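Long-range contacts in fructokinase (Silicibacter sp., PDB 3C8U), which probably transfers a phosphate from a nucleoside triphosphate to fructose, as a putative P-loop kinase linked to a fructose transport system: residues Leu51-Pro57 against Cys124-Glu130; Arg22-Ser28 against Trp148-Leu154; Leu4-Cys8 against Leu38-Leu42; Phe83-Gln89 against Gly140-Leu144. All coordinates share one frame. Residues are numbered along the deposited sequence.

Interaction 1. Residues Leu51-Pro57 against Cys124-Glu130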
loop_
_atom_site.group_PDB
_atom_site.type_symbol
_atom_site.label_atom_id
_atom_site.label_comp_id
_atom_site.label_asym_id
_atom_site.label_seq_id
_atom_site.Cartn_x
_atom_site.Cartn_y
_atom_site.Cartn_z
ATOM N N LEU A 51 2.138 -20.223 6.649
ATOM C CA LEU A 51 2.476 -19.444 5.455
ATOM C C LEU A 51 3.235 -18.186 5.859
ATOM O O LEU A 51 2.628 -17.156 6.072
ATOM C CB LEU A 51 1.222 -19.035 4.668
ATOM C CG LEU A 51 0.618 -19.940 3.601
ATOM C CD1 LEU A 51 -0.636 -19.264 3.032
ATOM C CD2 LEU A 51 1.633 -20.234 2.497
ATOM N N PRO A 52 4.568 -18.266 5.952
ATOM C CA PRO A 52 5.371 -17.113 6.357
ATOM C C PRO A 52 5.164 -15.943 5.432
ATOM O O PRO A 52 5.384 -16.021 4.244
ATOM C CB PRO A 52 6.811 -17.628 6.283
ATOM C CG PRO A 52 6.703 -19.102 6.350
ATOM C CD PRO A 52 5.402 -19.453 5.699
ATOM N N ALA A 53 4.685 -14.881 6.037
ATOM C CA ALA A 53 4.238 -13.689 5.339
ATOM C C ALA A 53 4.891 -12.481 5.919
ATOM O O ALA A 53 5.212 -12.425 7.106
ATOM C CB ALA A 53 2.702 -13.539 5.464
ATOM N N GLU A 54 5.096 -11.517 5.037
ATOM C CA GLU A 54 5.624 -10.198 5.391
ATOM C C GLU A 54 4.969 -9.086 4.588
ATOM O O GLU A 54 4.485 -9.307 3.487
ATOM C CB GLU A 54 7.137 -10.187 5.208
ATOM C CG GLU A 54 7.840 -11.008 6.270
ATOM C CD GLU A 54 9.324 -11.157 6.048
ATOM O OE1 GLU A 54 10.058 -10.169 6.237
ATOM O OE2 GLU A 54 9.757 -12.278 5.716
ATOM N N VAL A 55 5.002 -7.899 5.163
ATOM C CA VAL A 55 4.386 -6.720 4.558
ATOM C C VAL A 55 5.437 -5.928 3.783
ATOM O O VAL A 55 6.479 -5.573 4.317
ATOM C CB VAL A 55 3.680 -5.825 5.609
ATOM C CG1 VAL A 55 3.059 -4.603 4.909
ATOM C CG2 VAL A 55 2.599 -6.638 6.391
ATOM N N VAL A 56 5.124 -5.661 2.519
ATOM C CA VAL A 56 5.996 -4.896 1.616
ATOM C C VAL A 56 5.272 -3.587 1.243
ATOM O O VAL A 56 4.317 -3.579 0.463
ATOM C CB VAL A 56 6.362 -5.705 0.357
ATOM C CG1 VAL A 56 7.176 -4.798 -0.673
ATOM C CG2 VAL A 56 7.116 -7.009 0.730
ATOM N N PRO A 57 5.675 -2.463 1.840
ATOM C CA PRO A 57 4.991 -1.235 1.422
ATOM C C PRO A 57 5.446 -0.670 0.088
ATOM O O PRO A 57 6.619 -0.797 -0.297
ATOM C CB PRO A 57 5.371 -0.248 2.524
ATOM C CG PRO A 57 5.911 -1.055 3.599
ATOM C CD PRO A 57 6.528 -2.220 3.004
ATOM N N CYS A 124 10.204 -16.300 3.009
ATOM C CA CYS A 124 8.907 -15.641 2.805
ATOM C C CYS A 124 8.151 -16.238 1.647
ATOM O O CYS A 124 8.593 -16.234 0.498
ATOM C CB CYS A 124 9.084 -14.128 2.605
ATOM S SG CYS A 124 7.528 -13.246 2.210
ATOM N N ARG A 125 6.957 -16.715 1.968
ATOM C CA ARG A 125 6.099 -17.453 1.033
ATOM C C ARG A 125 5.005 -16.563 0.470
ATOM O O ARG A 125 4.516 -16.768 -0.613
ATOM C CB ARG A 125 5.464 -18.666 1.742
ATOM C CG ARG A 125 6.461 -19.776 2.037
ATOM C CD ARG A 125 5.828 -21.155 1.939
ATOM N NE ARG A 125 4.797 -21.218 0.911
ATOM C CZ ARG A 125 3.729 -21.998 1.008
ATOM N NH1 ARG A 125 3.583 -22.757 2.087
ATOM N NH2 ARG A 125 2.812 -22.008 0.044
ATOM N N VAL A 126 4.646 -15.550 1.244
ATOM C CA VAL A 126 3.607 -14.600 0.849
ATOM C C VAL A 126 4.043 -13.186 1.175
ATOM O O VAL A 126 4.406 -12.893 2.302
ATOM C CB VAL A 126 2.293 -14.887 1.587
ATOM C CG1 VAL A 126 1.210 -13.823 1.247
ATOM C CG2 VAL A 126 1.822 -16.326 1.257
ATOM N N ALA A 127 4.008 -12.334 0.159
ATOM C CA ALA A 127 4.238 -10.903 0.324
ATOM C C ALA A 127 2.896 -10.200 0.258
ATOM O O ALA A 127 2.132 -10.335 -0.712
ATOM C CB ALA A 127 5.191 -10.349 -0.757
ATOM N N ILE A 128 2.614 -9.487 1.339
ATOM C CA ILE A 128 1.442 -8.646 1.429
ATOM C C ILE A 128 1.936 -7.269 1.043
ATOM O O ILE A 128 2.684 -6.638 1.784
ATOM C CB ILE A 128 0.819 -8.590 2.815
ATOM C CG1 ILE A 128 0.379 -9.987 3.259
ATOM C CG2 ILE A 128 -0.349 -7.566 2.840
ATOM C CD1 ILE A 128 -0.018 -10.003 4.674
ATOM N N ILE A 129 1.520 -6.854 -0.147
ATOM C CA ILE A 129 1.947 -5.584 -0.737
ATOM C C ILE A 129 0.871 -4.597 -0.338
ATOM O O ILE A 129 -0.302 -4.837 -0.573
ATOM C CB ILE A 129 2.025 -5.650 -2.281
ATOM C CG1 ILE A 129 2.851 -6.844 -2.773
ATOM C CG2 ILE A 129 2.535 -4.294 -2.884
ATOM C CD1 ILE A 129 4.179 -6.956 -2.167
ATOM N N GLU A 130 1.278 -3.516 0.322
ATOM C CA GLU A 130 0.345 -2.530 0.816
ATOM C C GLU A 130 0.614 -1.174 0.198
ATOM O O GLU A 130 1.740 -0.727 0.077
ATOM C CB GLU A 130 0.293 -2.490 2.363
ATOM C CG GLU A 130 1.430 -1.801 3.023
ATOM C CD GLU A 130 1.259 -1.619 4.515
ATOM O OE1 GLU A 130 0.246 -2.075 5.073
ATOM O OE2 GLU A 130 2.185 -1.056 5.137
#
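Cys124 comes first, its CB 3.7 Å from Glu54 OE2, before the chain becomes the inner of two parallel strands. Pro52 O then takes two amides at once, Arg125 N at 2.9 Å and Val126 N at 3.1 Å; Arg125 has a helix-like backbone (-101/-27), which brings the successive NH groups to one carbonyl. From Val126 on, the ladder is regular: Val126 O receives Glu54 N (3.1 Å), Ile128 N gives to Glu54 O (2.9 Å), Ile128 O receives Val56 N (2.7 Å) and Glu130 N gives to Val56 O (3.0 Å). Ala127 and Ile129 share a face with Val56, whose CB lies 3.6 Å from Ile129 CD1. Val126 and Ile128 line the other face with Ala53 and Val55. There the Glu130 carboxylate, its CD 3.5 Å from Val55 CG1, binds the hydroxyls of Ser36 and Ser39. Backbone bonding thus fixes the edge strand of a probable P-loop kinase sheet, while apolar pairs line both faces and leave one buried acid beside the putative Walker A loop.

Interaction 2. Residues Arg22-Ser28 against Trp148-Leu154; sequences RQLVALS and WDVSIRL
Two extended strands, 23-28 and 150-154, run parallel with axes 4.6 Å apart and 13° between their directions. The register pairs Val25 with Val150, Ala26 with Ser151, Leu27 with Ile152 and Ser28 with Arg153. Hydrogen bonds run from Ala26 N to Val150 O (2.9 Å), Ile152 N to Ala26 O (2.8 Å), Ser28 N to Ile152 O (2.8 Å) and Leu154 N to Ser28 O (2.8 Å). Leu24 O accepts Asp149 N at 2.8 Å and, weakly, Val150 N at 3.3 Å. Asp149 is helical in backbone (-88/-37); its m rotamer lets OD2 accept a hydrogen bond from Leu24 N (2.9 Å), and a water bridges OD2 (2.7 Å) and Arg22 O (2.8 Å). Strand 23-28, the middle one of five, runs into the putative Walker A loop, consistent with a P-loop kinase core. On one face Val25 (t), Leu27 (t, p) and Ile152 (m, t) interdigitate, with Val25 CG1 3.9 Å from Ile152 CD1 and Leu27 CD1 3.5 Å from Ile152 CG2. On the other, Trp148 (chi1 -49°, chi2 144°) lays its indole over Ala26: CB sits on the normal of the five-membered ring, 3.4 Å from its centroid, a CH-pi contact. Leu24 (m, t) brings CD1 to the ring edge, 4.1 Å from Trp148 CZ3. Trp148 NE1 bonds to Leu134 O, Ser28 OG (chi1 t) to Leu134 N, and Arg153 (t, t, m) NH2 to Leu199 O.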
loop_
_atom_site.group_PDB
_atom_site.type_symbol
_atom_site.label_atom_id
_atom_site.label_comp_id
_atom_site.label_asym_id
_atom_site.label_seq_id
_atom_site.Cartn_x
_atom_site.Cartn_y
_atom_site.Cartn_z
ATOM N N ARG A 22 6.652 -17.296 -5.109
ATOM C CA ARG A 22 6.089 -16.567 -3.999
ATOM C C ARG A 22 4.726 -16.009 -4.403
ATOM O O ARG A 22 4.501 -15.607 -5.552
ATOM C CB ARG A 22 7.059 -15.451 -3.606
ATOM C CG ARG A 22 6.614 -14.661 -2.445
ATOM C CD ARG A 22 7.637 -13.623 -2.058
ATOM N NE ARG A 22 8.847 -14.211 -1.501
ATOM C CZ ARG A 22 10.034 -14.200 -2.079
ATOM N NH1 ARG A 22 10.209 -13.651 -3.273
ATOM N NH2 ARG A 22 11.052 -14.761 -1.473
ATOM N N GLN A 23 3.816 -15.995 -3.447
ATOM C CA GLN A 23 2.460 -15.447 -3.659
ATOM C C GLN A 23 2.369 -14.014 -3.142
ATOM O O GLN A 23 3.007 -13.645 -2.164
ATOM C CB GLN A 23 1.413 -16.373 -3.038
ATOM C CG GLN A 23 1.262 -17.678 -3.877
ATOM C CD GLN A 23 0.350 -18.715 -3.254
ATOM O OE1 GLN A 23 -0.674 -19.048 -3.823
ATOM N NE2 GLN A 23 0.708 -19.209 -2.076
ATOM N N LEU A 24 1.621 -13.222 -3.893
ATOM C CA LEU A 24 1.351 -11.799 -3.598
ATOM C C LEU A 24 -0.095 -11.537 -3.205
ATOM O O LEU A 24 -1.060 -11.889 -3.887
ATOM C CB LEU A 24 1.715 -10.929 -4.789
ATOM C CG LEU A 24 3.151 -10.996 -5.359
ATOM C CD1 LEU A 24 3.358 -9.848 -6.351
ATOM C CD2 LEU A 24 4.136 -10.869 -4.280
ATOM N N VAL A 25 -0.213 -10.887 -2.072
ATOM C CA VAL A 25 -1.487 -10.414 -1.564
ATOM C C VAL A 25 -1.452 -8.916 -1.439
ATOM O O VAL A 25 -0.599 -8.344 -0.751
ATOM C CB VAL A 25 -1.856 -11.083 -0.189
ATOM C CG1 VAL A 25 -3.154 -10.475 0.393
ATOM C CG2 VAL A 25 -1.991 -12.594 -0.322
ATOM N N ALA A 26 -2.381 -8.280 -2.143
ATOM C CA ALA A 26 -2.516 -6.810 -2.144
ATOM C C ALA A 26 -3.508 -6.325 -1.096
ATOM O O ALA A 26 -4.599 -6.863 -0.955
ATOM C CB ALA A 26 -2.923 -6.318 -3.531
ATOM N N LEU A 27 -3.084 -5.320 -0.334
ATOM C CA LEU A 27 -3.979 -4.595 0.581
ATOM C C LEU A 27 -3.954 -3.145 0.161
ATOM O O LEU A 27 -2.938 -2.469 0.288
ATOM C CB LEU A 27 -3.532 -4.717 2.041
ATOM C CG LEU A 27 -4.407 -3.853 2.985
ATOM C CD1 LEU A 27 -5.859 -4.340 2.983
ATOM C CD2 LEU A 27 -3.873 -3.836 4.406
ATOM N N SER A 28 -5.058 -2.714 -0.426
ATOM C CA SER A 28 -5.190 -1.370 -0.981
ATOM C C SER A 28 -6.092 -0.533 -0.099
ATOM O O SER A 28 -7.216 -0.918 0.243
ATOM C CB SER A 28 -5.741 -1.392 -2.404
ATOM O OG SER A 28 -5.359 -0.242 -3.148
ATOM N N TRP A 148 -1.629 -9.768 -8.700
ATOM C CA TRP A 148 -2.008 -10.165 -7.358
ATOM C C TRP A 148 -2.608 -11.574 -7.370
ATOM O O TRP A 148 -3.357 -11.930 -8.279
ATOM C CB TRP A 148 -3.038 -9.222 -6.733
ATOM C CG TRP A 148 -2.765 -7.720 -6.809
ATOM C CD1 TRP A 148 -3.689 -6.753 -6.986
ATOM C CD2 TRP A 148 -1.491 -7.057 -6.731
ATOM N NE1 TRP A 148 -3.090 -5.515 -7.008
ATOM C CE2 TRP A 148 -1.737 -5.673 -6.835
ATOM C CE3 TRP A 148 -0.175 -7.498 -6.560
ATOM C CZ2 TRP A 148 -0.716 -4.726 -6.792
ATOM C CZ3 TRP A 148 0.847 -6.556 -6.511
ATOM C CH2 TRP A 148 0.568 -5.182 -6.623
ATOM N N ASP A 149 -2.320 -12.350 -6.323
ATOM C CA ASP A 149 -2.971 -13.644 -6.168
ATOM C C ASP A 149 -4.274 -13.519 -5.420
ATOM O O ASP A 149 -5.254 -14.200 -5.717
ATOM C CB ASP A 149 -2.022 -14.665 -5.534
ATOM C CG ASP A 149 -0.827 -14.940 -6.419
ATOM O OD1 ASP A 149 -0.997 -15.479 -7.545
ATOM O OD2 ASP A 149 0.296 -14.649 -5.984
ATOM N N VAL A 150 -4.266 -12.627 -4.436
ATOM C CA VAL A 150 -5.460 -12.274 -3.660
ATOM C C VAL A 150 -5.387 -10.769 -3.445
ATOM O O VAL A 150 -4.316 -10.202 -3.248
ATOM C CB VAL A 150 -5.568 -13.011 -2.282
ATOM C CG1 VAL A 150 -6.853 -12.617 -1.513
ATOM C CG2 VAL A 150 -5.465 -14.555 -2.451
ATOM N N SER A 151 -6.518 -10.120 -3.538
ATOM C CA SER A 151 -6.579 -8.689 -3.291
ATOM C C SER A 151 -7.654 -8.332 -2.283
ATOM O O SER A 151 -8.759 -8.927 -2.223
ATOM C CB SER A 151 -6.793 -7.929 -4.593
ATOM O OG SER A 151 -8.148 -8.054 -5.005
ATOM N N ILE A 152 -7.270 -7.360 -1.470
ATOM C CA ILE A 152 -8.068 -6.839 -0.366
ATOM C C ILE A 152 -8.167 -5.323 -0.463
ATOM O O ILE A 152 -7.165 -4.614 -0.558
ATOM C CB ILE A 152 -7.455 -7.162 1.025
ATOM C CG1 ILE A 152 -7.132 -8.648 1.160
ATOM C CG2 ILE A 152 -8.393 -6.646 2.165
ATOM C CD1 ILE A 152 -6.238 -9.010 2.347
ATOM N N ARG A 153 -9.396 -4.840 -0.428
ATOM C CA ARG A 153 -9.650 -3.416 -0.289
ATOM C C ARG A 153 -10.042 -3.102 1.138
ATOM O O ARG A 153 -10.939 -3.719 1.714
ATOM C CB ARG A 153 -10.723 -2.930 -1.253
ATOM C CG ARG A 153 -11.304 -1.567 -0.841
ATOM C CD ARG A 153 -12.295 -1.065 -1.880
ATOM N NE ARG A 153 -11.594 -0.619 -3.065
ATOM C CZ ARG A 153 -11.644 -1.232 -4.234
ATOM N NH1 ARG A 153 -12.422 -2.310 -4.375
ATOM N NH2 ARG A 153 -10.937 -0.750 -5.262
ATOM N N LEU A 154 -9.289 -2.167 1.706
ATOM C CA LEU A 154 -9.582 -1.569 3.007
ATOM C C LEU A 154 -10.520 -0.385 2.771
ATOM O O LEU A 154 -10.156 0.611 2.191
ATOM C CB LEU A 154 -8.278 -1.164 3.714
ATOM C CG LEU A 154 -8.357 -0.409 5.043
ATOM C CD1 LEU A 154 -9.408 -1.001 5.977
ATOM C CD2 LEU A 154 -6.966 -0.375 5.714
HETATM O O HOH W 1 2.619 -14.603 -7.434
#

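Interaction 3. Residues Leu4-Cys8 against Leu38-Leu42; sequences LAALC and LSNPL
Both segments are alpha-helical, and their axes stay 10.7 Å apart at closest approach, crossing at -68°, so long leucine side chains fill the gap. The nearest alpha carbons are those of Cys8 and Leu42, 6.2 Å apart. In 4-8, Cys8 N bonds to Leu4 O (2.8 Å); in 38-42, Leu42 N bonds to Leu38 O (3.1 Å), and Pro41, lacking an amide hydrogen, kinks the helix. Leu4 (t, p) points its CA-CB bond toward the partner and spreads over three residues: CD2 lies 3.5 Å from Pro41 CB, and CD1 lies 4.2 Å from both Leu38 CD1 and Leu42 CB. One turn on, Leu7 has the same t, p rotamer and its CA-CB bond also points toward the other helix, putting CD2 3.9 Å from Leu38 CD1 and CG 4.1 Å from Leu42 CD1. The CA-CB bond of Cys8 points sideways; its CA comes within 3.7 Å of Leu42 CD1 and its CB within 4.2 Å. Leu38 and Leu42, both t, p, reach across from the other side. The i, i+3 and i, i+4 spacing of the residues involved is that of apolar helix-helix packing, here between the N-terminal helix and the helix following the probable P-loop. Leu7 and Leu38 also meet Trp205 of strand 203-205, Leu38 rests on Leu27 of strand 23-28, and the Ser39 side chain touches Val55 of strand 53-57.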
loop_
_atom_site.group_PDB
_atom_site.type_symbol
_atom_site.label_atom_id
_atom_site.label_comp_id
_atom_site.label_asym_id
_atom_site.label_seq_id
_atom_site.Cartn_x
_atom_site.Cartn_y
_atom_site.Cartn_z
ATOM N N LEU A 4 -10.368 -10.619 11.849
ATOM C CA LEU A 4 -9.057 -10.863 11.275
ATOM C C LEU A 4 -8.967 -12.353 10.983
ATOM O O LEU A 4 -8.352 -12.769 10.024
ATOM C CB LEU A 4 -7.919 -10.449 12.219
ATOM C CG LEU A 4 -6.479 -10.600 11.702
ATOM C CD1 LEU A 4 -6.290 -9.814 10.412
ATOM C CD2 LEU A 4 -5.472 -10.154 12.767
ATOM N N ALA A 5 -9.622 -13.152 11.810
ATOM C CA ALA A 5 -9.447 -14.603 11.735
ATOM C C ALA A 5 -10.057 -15.064 10.431
ATOM O O ALA A 5 -9.508 -15.912 9.729
ATOM C CB ALA A 5 -10.089 -15.335 12.942
ATOM N N ALA A 6 -11.182 -14.444 10.097
ATOM C CA ALA A 6 -11.937 -14.801 8.896
ATOM C C ALA A 6 -11.222 -14.266 7.656
ATOM O O ALA A 6 -11.253 -14.885 6.592
ATOM C CB ALA A 6 -13.401 -14.313 8.970
ATOM N N LEU A 7 -10.547 -13.130 7.827
ATOM C CA LEU A 7 -9.749 -12.525 6.744
ATOM C C LEU A 7 -8.583 -13.453 6.418
ATOM O O LEU A 7 -8.312 -13.763 5.268
ATOM C CB LEU A 7 -9.233 -11.113 7.114
ATOM C CG LEU A 7 -8.430 -10.295 6.074
ATOM C CD1 LEU A 7 -9.241 -10.120 4.774
ATOM C CD2 LEU A 7 -8.004 -8.937 6.601
ATOM N N CYS A 8 -7.904 -13.899 7.466
ATOM C CA CYS A 8 -6.747 -14.759 7.303
ATOM C C CYS A 8 -7.171 -16.020 6.560
ATOM O O CYS A 8 -6.565 -16.428 5.579
ATOM C CB CYS A 8 -6.139 -15.082 8.671
ATOM S SG CYS A 8 -4.915 -16.372 8.624
ATOM N N LEU A 38 -3.614 -3.152 9.760
ATOM C CA LEU A 38 -4.294 -4.384 9.290
ATOM C C LEU A 38 -3.309 -5.375 8.627
ATOM O O LEU A 38 -3.311 -6.576 8.907
ATOM C CB LEU A 38 -5.444 -4.030 8.335
ATOM C CG LEU A 38 -6.234 -5.214 7.788
ATOM C CD1 LEU A 38 -6.930 -5.973 8.940
ATOM C CD2 LEU A 38 -7.229 -4.775 6.734
ATOM N N SER A 39 -2.413 -4.862 7.792
ATOM C CA SER A 39 -1.532 -5.754 7.011
ATOM C C SER A 39 -0.621 -6.592 7.899
ATOM O O SER A 39 -0.414 -7.797 7.687
ATOM C CB SER A 39 -0.689 -4.942 6.030
ATOM O OG SER A 39 0.096 -3.978 6.698
ATOM N N ASN A 40 -0.067 -5.927 8.910
ATOM C CA ASN A 40 0.882 -6.578 9.821
ATOM C C ASN A 40 0.264 -7.731 10.645
ATOM O O ASN A 40 0.831 -8.835 10.686
ATOM C CB ASN A 40 1.620 -5.547 10.669
ATOM C CG ASN A 40 2.666 -4.845 9.856
ATOM O OD1 ASN A 40 3.703 -5.416 9.598
ATOM N ND2 ASN A 40 2.360 -3.640 9.364
ATOM N N PRO A 41 -0.909 -7.498 11.272
ATOM C CA PRO A 41 -1.537 -8.607 11.961
ATOM C C PRO A 41 -1.975 -9.729 11.024
ATOM O O PRO A 41 -1.941 -10.888 11.401
ATOM C CB PRO A 41 -2.760 -7.956 12.617
ATOM C CG PRO A 41 -2.325 -6.547 12.861
ATOM C CD PRO A 41 -1.594 -6.230 11.579
ATOM N N LEU A 42 -2.326 -9.356 9.797
ATOM C CA LEU A 42 -2.690 -10.349 8.775
ATOM C C LEU A 42 -1.483 -11.198 8.414
ATOM O O LEU A 42 -1.603 -12.405 8.276
ATOM C CB LEU A 42 -3.288 -9.696 7.517
ATOM C CG LEU A 42 -3.575 -10.692 6.369
ATOM C CD1 LEU A 42 -4.670 -11.707 6.747
ATOM C CD2 LEU A 42 -3.918 -9.985 5.054
#

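Interaction 4. Residues Phe83-Gln89 against Gly140-Leu144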
loop_
_atom_site.group_PDB
_atom_site.type_symbol
_atom_site.label_atom_id
_atom_site.label_comp_id
_atom_site.label_asym_id
_atom_site.label_seq_id
_atom_site.Cartn_x
_atom_site.Cartn_y
_atom_site.Cartn_z
ATOM N N PHE A 83 4.891 8.623 -7.958
ATOM C CA PHE A 83 5.549 7.332 -7.676
ATOM C C PHE A 83 6.318 6.829 -8.886
ATOM O O PHE A 83 5.976 7.122 -10.020
ATOM C CB PHE A 83 4.528 6.274 -7.257
ATOM C CG PHE A 83 4.041 6.446 -5.839
ATOM C CD1 PHE A 83 3.023 7.320 -5.561
ATOM C CD2 PHE A 83 4.653 5.790 -4.795
ATOM C CE1 PHE A 83 2.613 7.529 -4.285
ATOM C CE2 PHE A 83 4.227 5.990 -3.488
ATOM C CZ PHE A 83 3.222 6.857 -3.238
ATOM N N ASP A 84 7.380 6.088 -8.598
ATOM C CA ASP A 84 8.105 5.320 -9.623
ATOM C C ASP A 84 7.305 4.072 -9.951
ATOM O O ASP A 84 7.574 2.992 -9.428
ATOM C CB ASP A 84 9.516 4.961 -9.133
ATOM C CG ASP A 84 10.291 4.125 -10.109
ATOM O OD1 ASP A 84 9.920 4.056 -11.318
ATOM O OD2 ASP A 84 11.265 3.489 -9.644
ATOM N N PHE A 85 6.293 4.230 -10.802
ATOM C CA PHE A 85 5.396 3.103 -11.137
ATOM C C PHE A 85 6.141 1.923 -11.761
ATOM O O PHE A 85 5.996 0.786 -11.350
ATOM C CB PHE A 85 4.274 3.513 -12.093
ATOM C CG PHE A 85 3.559 2.318 -12.655
ATOM C CD1 PHE A 85 2.684 1.597 -11.862
ATOM C CD2 PHE A 85 3.801 1.879 -13.955
ATOM C CE1 PHE A 85 2.075 0.453 -12.360
ATOM C CE2 PHE A 85 3.187 0.729 -14.446
ATOM C CZ PHE A 85 2.332 0.035 -13.646
ATOM N N GLU A 86 6.991 2.217 -12.740
ATOM C CA GLU A 86 7.698 1.176 -13.478
ATOM C C GLU A 86 8.627 0.395 -12.535
ATOM O O GLU A 86 8.751 -0.826 -12.635
ATOM C CB GLU A 86 8.479 1.743 -14.692
ATOM C CG GLU A 86 7.632 2.462 -15.758
ATOM C CD GLU A 86 8.369 2.657 -17.102
ATOM O OE1 GLU A 86 8.703 1.648 -17.756
ATOM O OE2 GLU A 86 8.629 3.815 -17.503
ATOM N N GLY A 87 9.250 1.102 -11.615
ATOM C CA GLY A 87 10.126 0.462 -10.612
ATOM C C GLY A 87 9.343 -0.399 -9.646
ATOM O O GLY A 87 9.746 -1.517 -9.293
ATOM N N PHE A 88 8.192 0.110 -9.232
ATOM C CA PHE A 88 7.310 -0.666 -8.305
ATOM C C PHE A 88 6.827 -1.911 -9.030
ATOM O O PHE A 88 6.804 -3.010 -8.484
ATOM C CB PHE A 88 6.120 0.193 -7.859
ATOM C CG PHE A 88 5.156 -0.516 -6.934
ATOM C CD1 PHE A 88 5.597 -1.136 -5.769
ATOM C CD2 PHE A 88 3.822 -0.553 -7.237
ATOM C CE1 PHE A 88 4.700 -1.764 -4.926
ATOM C CE2 PHE A 88 2.913 -1.177 -6.394
ATOM C CZ PHE A 88 3.365 -1.794 -5.246
ATOM N N GLN A 89 6.424 -1.722 -10.273
ATOM C CA GLN A 89 5.938 -2.844 -11.074
ATOM C C GLN A 89 7.030 -3.910 -11.204
ATOM O O GLN A 89 6.758 -5.097 -11.096
ATOM C CB GLN A 89 5.453 -2.390 -12.452
ATOM C CG GLN A 89 4.897 -3.519 -13.294
ATOM C CD GLN A 89 4.239 -3.008 -14.562
ATOM O OE1 GLN A 89 3.074 -3.296 -14.844
ATOM N NE2 GLN A 89 4.978 -2.228 -15.325
ATOM N N GLY A 140 -1.316 1.834 -16.459
ATOM C CA GLY A 140 -0.200 1.234 -15.763
ATOM C C GLY A 140 -0.705 0.528 -14.518
ATOM O O GLY A 140 -0.620 -0.693 -14.373
ATOM N N TRP A 141 -1.273 1.338 -13.644
ATOM C CA TRP A 141 -1.697 0.914 -12.326
ATOM C C TRP A 141 -2.707 -0.223 -12.421
ATOM O O TRP A 141 -2.688 -1.170 -11.626
ATOM C CB TRP A 141 -2.281 2.081 -11.503
ATOM C CG TRP A 141 -1.261 3.146 -11.173
ATOM C CD1 TRP A 141 -1.106 4.335 -11.799
ATOM C CD2 TRP A 141 -0.246 3.089 -10.160
ATOM N NE1 TRP A 141 -0.079 5.039 -11.240
ATOM C CE2 TRP A 141 0.474 4.294 -10.231
ATOM C CE3 TRP A 141 0.113 2.137 -9.184
ATOM C CZ2 TRP A 141 1.526 4.587 -9.375
ATOM C CZ3 TRP A 141 1.168 2.421 -8.336
ATOM C CH2 TRP A 141 1.865 3.647 -8.432
ATOM N N ARG A 142 -3.551 -0.154 -13.434
ATOM C CA ARG A 142 -4.679 -1.104 -13.552
ATOM C C ARG A 142 -4.152 -2.495 -13.908
ATOM O O ARG A 142 -4.804 -3.516 -13.663
ATOM C CB ARG A 142 -5.735 -0.632 -14.567
ATOM C CG ARG A 142 -5.265 -0.571 -16.006
ATOM C CD ARG A 142 -6.455 -0.368 -16.924
ATOM N NE ARG A 142 -7.218 0.830 -16.599
ATOM C CZ ARG A 142 -7.179 1.952 -17.310
ATOM N NH1 ARG A 142 -6.381 2.054 -18.362
ATOM N NH2 ARG A 142 -7.910 2.984 -16.950
ATOM N N ASP A 143 -2.927 -2.512 -14.403
ATOM C CA ASP A 143 -2.283 -3.757 -14.820
ATOM C C ASP A 143 -1.762 -4.546 -13.639
ATOM O O ASP A 143 -1.429 -5.721 -13.763
ATOM C CB ASP A 143 -1.134 -3.516 -15.773
ATOM C CG ASP A 143 -1.594 -2.936 -17.079
ATOM O OD1 ASP A 143 -2.764 -3.112 -17.434
ATOM O OD2 ASP A 143 -0.772 -2.300 -17.731
ATOM N N LEU A 144 -1.717 -3.896 -12.481
ATOM C CA LEU A 144 -1.192 -4.560 -11.299
ATOM C C LEU A 144 -2.140 -5.653 -10.811
ATOM O O LEU A 144 -1.714 -6.657 -10.225
ATOM C CB LEU A 144 -0.904 -3.576 -10.166
ATOM C CG LEU A 144 0.228 -2.580 -10.376
ATOM C CD1 LEU A 144 0.264 -1.640 -9.173
ATOM C CD2 LEU A 144 1.566 -3.278 -10.606
HETATM O O HOH W 2 1.805 -1.908 -17.048
#
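An N-capped helix start meets a loop whose residues 141-144 have helical phi/psi without the regular helix bonds. Asp84 occupies the N-cap, accepting Gly87 N at its OD1 (3.0 Å), and sits at the centre of an inverse gamma turn. Helix 85-97 sets off from there, with Gln89 N bonded to Phe85 O at 2.8 Å. Across from it, Gly140 has positive phi (84/-62), Asp143 N bonds to Gly140 O (2.9 Å) and Leu144 N to Trp141 O (3.0 Å). The alpha carbons pair as Phe85 with Gly140 (7.5 Å) and Gln89 with Leu144 (7.3 Å); a side chain on Gly140 would collide with the Phe85 ring. This contact joins the helix to the loop between two parallel strands of the probable P-loop kinase core, 126-131 and 150-154. Its centre is aromatic: Phe85, in a t rotamer, turns its edge to the face of Trp141, centroids of the Phe85 ring and the indole six-membered ring 4.9 Å apart and planes at 60°. Phe83 CB touches the indole edge, 3.9 Å from Trp141 CH2. Phe88 CD2 is 4.1 Å from Trp141 CZ3, and its CE2 is 3.9 Å from Leu144 CD1. Leu144 CG also lies near the Phe85 ring plane, 4.1 Å from CE1. Towards the solvent the chemistry turns polar, where one water donates to both Gln89 OE1 (2.9 Å) and Asp143 OD2 (2.7 Å).

Overall arrangement
Interactions 1 and 2 belong to one parallel sheet and join along strand 23-28, for example at Val25, whose backbone N and O probably hydrogen-bond to Ala127 O and Ile129 N. Both rest on backbone ladders, but interaction 2 is largely buried, around the central strand 23-28, whereas interaction 1 includes the edge strand and is partly exposed. Interactions 3 and 4 rely on side chains and lie on opposite sides of the chain's centre, about 25 Å apart between centres. Interaction 3 is aliphatic and buried, meeting the sheet through packing of Leu42 on Ile152 and a probable Ser39-Glu130 hydrogen bond; the partly buried interaction 4 is aromatic with a water-bridged polar margin and reaches it through Phe88 on Ile129.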